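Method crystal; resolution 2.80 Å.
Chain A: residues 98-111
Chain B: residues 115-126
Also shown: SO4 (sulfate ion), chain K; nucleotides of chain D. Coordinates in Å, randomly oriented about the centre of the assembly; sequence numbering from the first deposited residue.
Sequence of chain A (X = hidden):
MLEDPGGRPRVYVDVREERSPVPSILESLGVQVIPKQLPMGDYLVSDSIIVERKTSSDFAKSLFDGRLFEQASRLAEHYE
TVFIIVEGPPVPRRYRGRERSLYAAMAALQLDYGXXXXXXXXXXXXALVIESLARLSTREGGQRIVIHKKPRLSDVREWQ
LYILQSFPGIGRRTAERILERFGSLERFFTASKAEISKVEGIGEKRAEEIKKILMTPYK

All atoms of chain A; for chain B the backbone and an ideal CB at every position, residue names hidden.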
# COMPACT_ATOMS: atom_id res chain seq x y z
N ARG A 98 -12.16 -23.19 -2.36
CA ARG A 98 -12.09 -21.83 -2.91
C ARG A 98 -10.66 -21.25 -2.99
O ARG A 98 -10.49 -20.10 -3.29
CB ARG A 98 -12.99 -20.86 -2.12
CG ARG A 98 -14.48 -20.93 -2.42
CD ARG A 98 -15.29 -20.85 -1.11
NE ARG A 98 -16.12 -19.65 -0.99
CZ ARG A 98 -16.74 -19.27 0.14
NH1 ARG A 98 -16.62 -19.99 1.26
NH2 ARG A 98 -17.50 -18.16 0.16
N GLU A 99 -9.63 -22.06 -2.73
CA GLU A 99 -8.24 -21.58 -2.78
C GLU A 99 -7.77 -21.04 -4.13
O GLU A 99 -6.83 -20.23 -4.16
CB GLU A 99 -7.25 -22.69 -2.48
CG GLU A 99 -7.66 -23.79 -1.57
CD GLU A 99 -6.43 -24.58 -1.23
OE1 GLU A 99 -5.86 -25.25 -2.14
OE2 GLU A 99 -5.99 -24.48 -0.06
N ARG A 100 -8.32 -21.55 -5.23
CA ARG A 100 -7.89 -21.08 -6.54
C ARG A 100 -8.17 -19.60 -6.55
O ARG A 100 -7.33 -18.83 -7.01
CB ARG A 100 -8.62 -21.76 -7.68
CG ARG A 100 -8.19 -21.25 -9.07
CD ARG A 100 -7.32 -22.29 -9.80
NE ARG A 100 -6.83 -21.83 -11.11
CZ ARG A 100 -7.61 -21.64 -12.19
NH1 ARG A 100 -8.92 -21.87 -12.11
NH2 ARG A 100 -7.07 -21.21 -13.34
N SER A 101 -9.32 -19.19 -6.02
CA SER A 101 -9.66 -17.79 -5.87
C SER A 101 -8.61 -17.04 -5.05
O SER A 101 -7.94 -16.15 -5.58
CB SER A 101 -11.02 -17.65 -5.20
OG SER A 101 -12.04 -17.65 -6.15
N LEU A 102 -8.48 -17.41 -3.78
CA LEU A 102 -7.64 -16.67 -2.84
C LEU A 102 -6.23 -16.39 -3.39
O LEU A 102 -5.84 -15.22 -3.54
CB LEU A 102 -7.63 -17.36 -1.48
CG LEU A 102 -8.98 -17.24 -0.78
CD1 LEU A 102 -9.00 -17.96 0.55
CD2 LEU A 102 -9.34 -15.82 -0.55
N TYR A 103 -5.49 -17.45 -3.74
CA TYR A 103 -4.13 -17.28 -4.21
C TYR A 103 -4.12 -16.46 -5.49
O TYR A 103 -3.23 -15.63 -5.68
CB TYR A 103 -3.42 -18.63 -4.42
CG TYR A 103 -3.19 -19.43 -3.15
CD1 TYR A 103 -3.82 -20.66 -2.96
CD2 TYR A 103 -2.35 -18.95 -2.14
CE1 TYR A 103 -3.62 -21.41 -1.78
CE2 TYR A 103 -2.14 -19.71 -0.96
CZ TYR A 103 -2.79 -20.94 -0.79
OH TYR A 103 -2.60 -21.66 0.35
N ALA A 104 -5.10 -16.66 -6.37
CA ALA A 104 -5.19 -15.86 -7.60
C ALA A 104 -5.32 -14.38 -7.27
O ALA A 104 -4.65 -13.54 -7.87
CB ALA A 104 -6.32 -16.32 -8.48
N ALA A 105 -6.15 -14.06 -6.29
CA ALA A 105 -6.28 -12.69 -5.85
C ALA A 105 -4.90 -12.17 -5.44
O ALA A 105 -4.43 -11.14 -5.94
CB ALA A 105 -7.25 -12.58 -4.68
N MET A 106 -4.24 -12.91 -4.56
CA MET A 106 -2.94 -12.52 -4.07
C MET A 106 -2.02 -12.15 -5.21
O MET A 106 -1.47 -11.06 -5.23
CB MET A 106 -2.35 -13.65 -3.25
CG MET A 106 -3.13 -13.89 -2.00
SD MET A 106 -2.44 -15.29 -1.16
CE MET A 106 -3.33 -15.12 0.41
N ALA A 107 -1.89 -13.06 -6.17
CA ALA A 107 -1.07 -12.82 -7.34
C ALA A 107 -1.46 -11.56 -8.13
O ALA A 107 -0.60 -10.87 -8.68
CB ALA A 107 -1.07 -14.04 -8.22
N ALA A 108 -2.76 -11.25 -8.17
CA ALA A 108 -3.29 -10.06 -8.88
C ALA A 108 -3.06 -8.73 -8.14
O ALA A 108 -2.64 -7.75 -8.76
CB ALA A 108 -4.79 -10.22 -9.20
N LEU A 109 -3.35 -8.71 -6.83
CA LEU A 109 -3.04 -7.55 -6.00
C LEU A 109 -1.58 -7.17 -6.17
O LEU A 109 -1.24 -6.00 -6.14
CB LEU A 109 -3.26 -7.87 -4.56
CG LEU A 109 -4.68 -8.11 -4.13
CD1 LEU A 109 -4.63 -8.83 -2.83
CD2 LEU A 109 -5.39 -6.80 -3.97
N GLN A 110 -0.74 -8.19 -6.36
CA GLN A 110 0.69 -8.02 -6.48
C GLN A 110 1.11 -7.58 -7.86
O GLN A 110 1.94 -6.72 -7.99
CB GLN A 110 1.40 -9.33 -6.15
CG GLN A 110 1.64 -9.65 -4.66
CD GLN A 110 2.99 -9.16 -4.20
OE1 GLN A 110 3.43 -8.06 -4.58
NE2 GLN A 110 3.67 -9.97 -3.39
N LEU A 111 0.55 -8.16 -8.91
CA LEU A 111 0.98 -7.81 -10.27
C LEU A 111 0.20 -6.65 -10.89
O LEU A 111 0.73 -5.88 -11.67
CB LEU A 111 0.89 -9.02 -11.20
CG LEU A 111 1.97 -10.09 -11.25
CD1 LEU A 111 1.93 -10.84 -12.59
CD2 LEU A 111 3.34 -9.48 -11.05
N UNK B 115 12.00 -7.39 -3.22
CA UNK B 115 11.47 -8.72 -3.38
C UNK B 115 10.05 -8.86 -2.83
O UNK B 115 9.70 -8.28 -1.80
CB UNK B 115 12.40 -9.73 -2.69
N UNK B 116 9.23 -9.64 -3.52
CA UNK B 116 7.86 -9.86 -3.09
C UNK B 116 7.67 -11.23 -2.52
O UNK B 116 8.16 -12.22 -3.05
CB UNK B 116 6.89 -9.65 -4.25
N UNK B 117 6.93 -11.31 -1.43
CA UNK B 117 6.72 -12.57 -0.78
C UNK B 117 5.31 -13.07 -0.97
O UNK B 117 4.35 -12.31 -0.99
CB UNK B 117 7.04 -12.45 0.71
N UNK B 118 5.16 -14.38 -1.08
CA UNK B 118 3.84 -14.93 -0.91
C UNK B 118 4.00 -15.94 0.19
O UNK B 118 5.10 -16.43 0.44
CB UNK B 118 3.27 -15.54 -2.19
N UNK B 119 2.92 -16.23 0.88
CA UNK B 119 2.94 -17.36 1.77
C UNK B 119 1.82 -18.33 1.37
O UNK B 119 0.65 -17.99 1.40
CB UNK B 119 2.79 -16.91 3.22
N UNK B 120 2.20 -19.54 0.98
CA UNK B 120 1.22 -20.57 0.67
C UNK B 120 1.25 -21.60 1.78
O UNK B 120 2.17 -21.62 2.58
CB UNK B 120 1.49 -21.22 -0.69
N UNK B 121 0.24 -22.47 1.83
CA UNK B 121 0.13 -23.45 2.91
C UNK B 121 0.68 -24.80 2.55
O UNK B 121 0.84 -25.64 3.43
CB UNK B 121 -1.33 -23.60 3.33
N UNK B 122 0.96 -25.03 1.27
CA UNK B 122 1.43 -26.32 0.78
C UNK B 122 1.72 -26.22 -0.70
O UNK B 122 1.54 -25.15 -1.28
CB UNK B 122 0.41 -27.42 1.05
N UNK B 123 2.18 -27.33 -1.32
CA UNK B 123 2.53 -27.28 -2.74
C UNK B 123 1.34 -26.90 -3.61
O UNK B 123 1.51 -26.22 -4.64
CB UNK B 123 3.09 -28.63 -3.19
N UNK B 124 0.15 -27.32 -3.22
CA UNK B 124 -1.04 -26.96 -3.97
C UNK B 124 -1.11 -25.42 -4.14
O UNK B 124 -1.13 -24.92 -5.29
CB UNK B 124 -2.29 -27.49 -3.27
N UNK B 125 -1.10 -24.68 -3.03
CA UNK B 125 -1.06 -23.21 -3.07
C UNK B 125 0.09 -22.64 -3.92
O UNK B 125 -0.10 -21.78 -4.78
CB UNK B 125 -0.94 -22.67 -1.64
N UNK B 126 1.30 -23.13 -3.69
CA UNK B 126 2.43 -22.62 -4.44
C UNK B 126 2.16 -22.76 -5.92
O UNK B 126 2.46 -21.86 -6.69
CB UNK B 126 3.72 -23.35 -4.05
S SO4 K . 7.88 -2.18 -7.51
O1 SO4 K . 6.89 -3.01 -8.20
O2 SO4 K . 7.86 -0.87 -8.16
O3 SO4 K . 7.48 -1.98 -6.09
O4 SO4 K . 9.23 -2.76 -7.65
O5' DT D 1 5.89 -6.15 -9.08
C5' DT D 1 6.03 -5.25 -10.15
C4' DT D 1 4.67 -5.07 -10.78
O4' DT D 1 3.82 -4.21 -10.01
C3' DT D 1 4.88 -4.36 -12.08
O3' DT D 1 4.42 -5.16 -13.11
C2' DT D 1 4.12 -3.04 -12.01
C1' DT D 1 3.17 -3.30 -10.87
N1 DT D 1 2.87 -2.06 -10.17
C2 DT D 1 1.69 -1.38 -10.46
O2 DT D 1 0.86 -1.74 -11.28
N3 DT D 1 1.48 -0.23 -9.75
C4 DT D 1 2.35 0.28 -8.80
O4 DT D 1 2.07 1.32 -8.22
C5 DT D 1 3.57 -0.46 -8.54
C7 DT D 1 4.63 0.06 -7.61
C6 DT D 1 3.77 -1.59 -9.24

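Position 115 precedes the strand, and its ideal CB has nothing of chain A within 5.5 Å. The deposited residue is Ile B115.

At 116 the backbone is extended and CA-to-CB points toward the helix, with the ideal CB 3.3 Å from Gln A110 NE2. The amide of Gln A110 offers an acceptor, OE1, while the sulfate and the first nucleotide of chain D lie beyond. Lysine, arginine or a polar amide could answer one of these; a long cationic donor could answer several. The residue is Arg B116. Its NE donates to Gln A110 OE1 at 2.4 Å, a very short hydrogen bond, and its NH1 donates to sulfate O1 at 2.9 Å. Both acceptors lie near the guanidinium plane, where its N-H bonds point, whereas O5' of DT1 sits over one face.

The strand alternates, so 117 points away and chain A sets no demand on its side chain: it is Leu B117.

Position 118 turns toward the helix again, but its ideal CB finds no chain A atom within 5.5 Å. A sizeable apolar chain could cross the gap to Met A106; methionine, long and flexible, reaches furthest, and leucine would go some way. Met B118 brings CE to 3.5 Å from Met A106 CB.

Positions 119 and 120 point sideways. The first, with no chain A atom near its ideal CB, is weakly constrained and is Asn B119. At 120 the ideal CB lies 3.9 Å from Tyr A103 CE2, favouring a compact residue such as valine, threonine or alanine. Thr B120 places CG2 3.8 Å from Tyr A103 CE2, while its hydroxyl bonds to a side chain at 126.

At 121, CB is 3.8 Å from Tyr A103 OH, but the backbone N makes the polar contact, a weak 3.3 Å hydrogen bond to that OH, so many side chains would serve. CA-to-CB points sideways; Met B121 passes CG 3.4 Å from Tyr A103 OH.

Position 122 precedes a helix, where aspartate, asparagine, serine or threonine can cap. Asp B122 OD2 accepts from the backbone N of 125 at 3.0 Å, a capping bond. Position 123, in the helix's first turn, tolerates proline, and is Pro B123.

Position 124 has its CB 4.4 Å from Glu A99 OE1, so a basic or polar residue is plausible. Lys B124 keeps NZ 4.5 Å from Glu A99 OE1, beyond a salt bridge.

At 125 an ideal CB would fall 2.7 Å from Tyr A103 CZ, a clash that leaves glycine alone. Gly B125 CA instead packs over the ring face, 3.8 Å from the Tyr A103 ring centroid.

Position 126 points away, leaving chain A indifferent; it is Thr B126, and Thr B120 OG1 donates to Thr B126 OG1 at 2.7 Å.

Chain B 115-126: IRLMNTMDPKGT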
# COMPACT_ATOMS: atom_id res chain seq x y z
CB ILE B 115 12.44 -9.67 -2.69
CG1 ILE B 115 13.61 -9.94 -3.62
CG2 ILE B 115 11.80 -10.98 -2.27
CD1 ILE B 115 14.80 -10.46 -2.89
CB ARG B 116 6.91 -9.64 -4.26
CG ARG B 116 7.05 -8.27 -4.86
CD ARG B 116 6.15 -8.08 -6.02
NE ARG B 116 5.26 -6.96 -5.75
CZ ARG B 116 5.56 -5.72 -6.08
NH1 ARG B 116 6.70 -5.48 -6.70
NH2 ARG B 116 4.73 -4.76 -5.78
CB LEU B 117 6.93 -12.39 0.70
CG LEU B 117 8.29 -11.84 1.06
CD1 LEU B 117 8.31 -11.80 2.55
CD2 LEU B 117 9.40 -12.72 0.54
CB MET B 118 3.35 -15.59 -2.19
CG MET B 118 3.55 -14.75 -3.44
SD MET B 118 2.08 -13.93 -4.03
CE MET B 118 1.07 -13.94 -2.55
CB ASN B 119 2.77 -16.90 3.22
CG ASN B 119 2.73 -18.06 4.19
OD1 ASN B 119 1.67 -18.41 4.73
ND2 ASN B 119 3.88 -18.69 4.40
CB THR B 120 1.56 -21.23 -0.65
OG1 THR B 120 2.88 -21.77 -0.57
CG2 THR B 120 1.50 -20.24 -1.79
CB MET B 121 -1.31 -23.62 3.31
CG MET B 121 -1.97 -22.33 3.60
SD MET B 121 -3.35 -22.56 4.72
CE MET B 121 -2.64 -23.41 6.15
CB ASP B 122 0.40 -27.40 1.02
CG ASP B 122 -0.98 -27.00 0.55
OD1 ASP B 122 -1.94 -27.36 1.25
OD2 ASP B 122 -1.13 -26.32 -0.50
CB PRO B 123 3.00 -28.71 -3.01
CG PRO B 123 3.47 -29.22 -1.68
CD PRO B 123 2.42 -28.69 -0.78
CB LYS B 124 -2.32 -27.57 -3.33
CG LYS B 124 -3.63 -27.31 -4.09
CD LYS B 124 -3.78 -28.21 -5.30
CE LYS B 124 -4.86 -27.69 -6.29
NZ LYS B 124 -6.29 -27.82 -5.85
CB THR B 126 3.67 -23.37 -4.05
OG1 THR B 126 3.85 -23.19 -2.65
CG2 THR B 126 4.89 -22.88 -4.79
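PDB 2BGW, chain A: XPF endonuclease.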